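Local atomic coordinates of protein angel homolog 2 (Homo sapiens, PDB entry 6RW0), a protein that acts as a 2',3'-cyclic phosphatase of the CCR4/nocturin family and probably binds the 3' untranslated regions of mRNA. Residues A[102-107]-A[137-142]. Residues are numbered along the deposited sequence; the frame is centred on the assembly and turned at random.
With MG (magnesium ion), chain B.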
loop_
_atom_site.group_PDB
_atom_site.type_symbol
_atom_site.label_atom_id
_atom_site.label_comp_id
_atom_site.label_asym_id
_atom_site.label_seq_id
_atom_site.Cartn_x
_atom_site.Cartn_y
_atom_site.Cartn_z
ATOM N N CYS A 102 -0.387 -0.981 -8.666
ATOM C CA CYS A 102 0.350 -0.319 -7.600
ATOM C C CYS A 102 1.282 -1.376 -7.041
ATOM O O CYS A 102 0.831 -2.305 -6.364
ATOM C CB CYS A 102 -0.588 0.209 -6.526
ATOM S SG CYS A 102 -1.463 1.699 -7.106
ATOM N N LEU A 103 2.569 -1.256 -7.346
ATOM C CA LEU A 103 3.552 -2.253 -6.959
ATOM C C LEU A 103 4.481 -1.694 -5.893
ATOM O O LEU A 103 4.824 -0.509 -5.901
ATOM C CB LEU A 103 4.365 -2.698 -8.179
ATOM C CG LEU A 103 3.569 -3.159 -9.410
ATOM C CD1 LEU A 103 4.498 -3.487 -10.568
ATOM C CD2 LEU A 103 2.693 -4.346 -9.055
ATOM N N GLN A 104 4.895 -2.566 -4.979
ATOM C CA GLN A 104 5.917 -2.244 -4.001
ATOM C C GLN A 104 7.067 -3.238 -4.110
ATOM O O GLN A 104 6.927 -4.325 -4.672
ATOM C CB GLN A 104 5.350 -2.205 -2.569
ATOM C CG GLN A 104 4.062 -1.368 -2.426
ATOM C CD GLN A 104 2.815 -2.145 -2.765
ATOM O OE1 GLN A 104 2.728 -3.351 -2.524
ATOM N NE2 GLN A 104 1.837 -1.464 -3.336
ATOM N N GLU A 105 8.210 -2.842 -3.544
ATOM C CA GLU A 105 9.447 -3.630 -3.580
ATOM C C GLU A 105 9.908 -3.898 -5.010
ATOM O O GLU A 105 10.408 -4.976 -5.335
ATOM C CB GLU A 105 9.364 -4.892 -2.729
ATOM C CG GLU A 105 9.303 -4.520 -1.268
ATOM C CD GLU A 105 9.707 -5.625 -0.327
ATOM O OE1 GLU A 105 10.532 -6.497 -0.708
ATOM O OE2 GLU A 105 9.194 -5.609 0.816
ATOM N N VAL A 106 9.746 -2.885 -5.857
ATOM C CA VAL A 106 10.201 -2.907 -7.242
ATOM C C VAL A 106 11.663 -2.483 -7.242
ATOM O O VAL A 106 11.982 -1.322 -6.970
ATOM C CB VAL A 106 9.339 -1.974 -8.104
ATOM C CG1 VAL A 106 9.904 -1.838 -9.521
ATOM C CG2 VAL A 106 7.886 -2.450 -8.075
ATOM N N GLN A 107 12.553 -3.432 -7.534
ATOM C CA GLN A 107 13.990 -3.197 -7.461
ATOM C C GLN A 107 14.473 -2.471 -8.713
ATOM O O GLN A 107 14.106 -2.838 -9.831
ATOM C CB GLN A 107 14.697 -4.542 -7.299
ATOM C CG GLN A 107 16.162 -4.441 -7.053
ATOM C CD GLN A 107 16.747 -5.745 -6.585
ATOM O OE1 GLN A 107 16.291 -6.314 -5.596
ATOM N NE2 GLN A 107 17.742 -6.238 -7.305
ATOM N N ASP A 137 15.036 -0.370 -3.862
ATOM C CA ASP A 137 13.704 -0.694 -4.332
ATOM C C ASP A 137 12.776 0.487 -4.112
ATOM O O ASP A 137 13.105 1.446 -3.406
ATOM C CB ASP A 137 13.120 -1.903 -3.573
ATOM C CG ASP A 137 12.905 -1.612 -2.084
ATOM O OD1 ASP A 137 13.890 -1.282 -1.404
ATOM O OD2 ASP A 137 11.763 -1.683 -1.577
ATOM N N GLY A 138 11.596 0.389 -4.700
ATOM C CA GLY A 138 10.620 1.435 -4.528
ATOM C C GLY A 138 9.236 1.053 -4.990
ATOM O O GLY A 138 8.913 -0.123 -5.180
ATOM N N CYS A 139 8.420 2.082 -5.152
ATOM C CA CYS A 139 7.032 1.939 -5.553
ATOM C C CYS A 139 6.871 2.281 -7.026
ATOM O O CYS A 139 7.517 3.201 -7.550
ATOM C CB CYS A 139 6.140 2.912 -4.783
ATOM S SG CYS A 139 5.957 2.591 -3.046
ATOM N N ALA A 140 5.961 1.587 -7.687
ATOM C CA ALA A 140 5.586 1.932 -9.047
ATOM C C ALA A 140 4.072 2.035 -9.132
ATOM O O ALA A 140 3.355 1.285 -8.467
ATOM C CB ALA A 140 6.105 0.919 -10.068
ATOM N N ILE A 141 3.591 2.986 -9.924
ATOM C CA ILE A 141 2.190 3.026 -10.330
ATOM C C ILE A 141 2.164 2.962 -11.846
ATOM O O ILE A 141 2.809 3.773 -12.519
ATOM C CB ILE A 141 1.442 4.270 -9.821
ATOM C CG1 ILE A 141 1.432 4.332 -8.299
ATOM C CG2 ILE A 141 -0.007 4.235 -10.323
ATOM C CD1 ILE A 141 0.869 5.647 -7.719
ATOM N N CYS A 142 1.430 1.994 -12.377
ATOM C CA CYS A 142 1.347 1.748 -13.804
ATOM C C CYS A 142 -0.122 1.738 -14.190
ATOM O O CYS A 142 -0.978 1.347 -13.396
ATOM C CB CYS A 142 1.969 0.390 -14.140
ATOM S SG CYS A 142 3.591 0.085 -13.370
HETATM MG MG MG B . 9.095 -7.319 2.330
HETATM O O HOH W 1 9.082 -0.830 -1.643
HETATM O O HOH W 2 11.204 -7.552 1.759
HETATM O O HOH W 3 8.944 -9.296 3.441
HETATM O O HOH W 4 9.885 -6.580 4.649
HETATM O O HOH W 5 8.118 -8.347 0.386
HETATM O O HOH W 6 7.139 -7.283 3.466
#
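Leu103 and Ala140 form an antiparallel hydrogen-bonded pair, Leu103 N to Ala140 O 2.9 Å and Ala140 N to Leu103 O 3.0 Å, and beyond it Glu105 and Val106 both face Gly138, a G1 beta bulge in a sheet of the DNase I-like fold. The bulge shifts the register by one, yet Gly138 keeps both backbone bonds with Val106; its N-H reaches Val106 O from above the carbonyl plane. The backbone of Gly138 (phi/psi -167/-164°) lies at the outer edge of the extended region, where a residue without CB is at ease. Val106 CB packs 3.5 Å from Gly138 O. Small, apolar Ala140 shares a face with Leu103 and Val106, its CB 4.3 Å from Val106 CG2, and helix 108-121 lies over that face. On the other face Cys102 SG meets Ile141 CG1.

At the corner, Glu105 has a left-handed backbone, and its extended side chain carries OE2 to the magnesium ion at 2.3 Å; five waters complete the metal's six ligands. Ser61 N and Asn58 ND2 also hold this carboxylate, which probably fixes its rotation. Asp137 lies alongside Glu105, pointing the same way, with carboxylate planes 70° apart; Asp137 OD1 forms a salt bridge with Arg131. Asp137 OD2 touches Glu105 CG and accepts from a water at 2.8 Å, and that water in turn accepts the Glu105 N-H at the bulge, 2.9 Å from N.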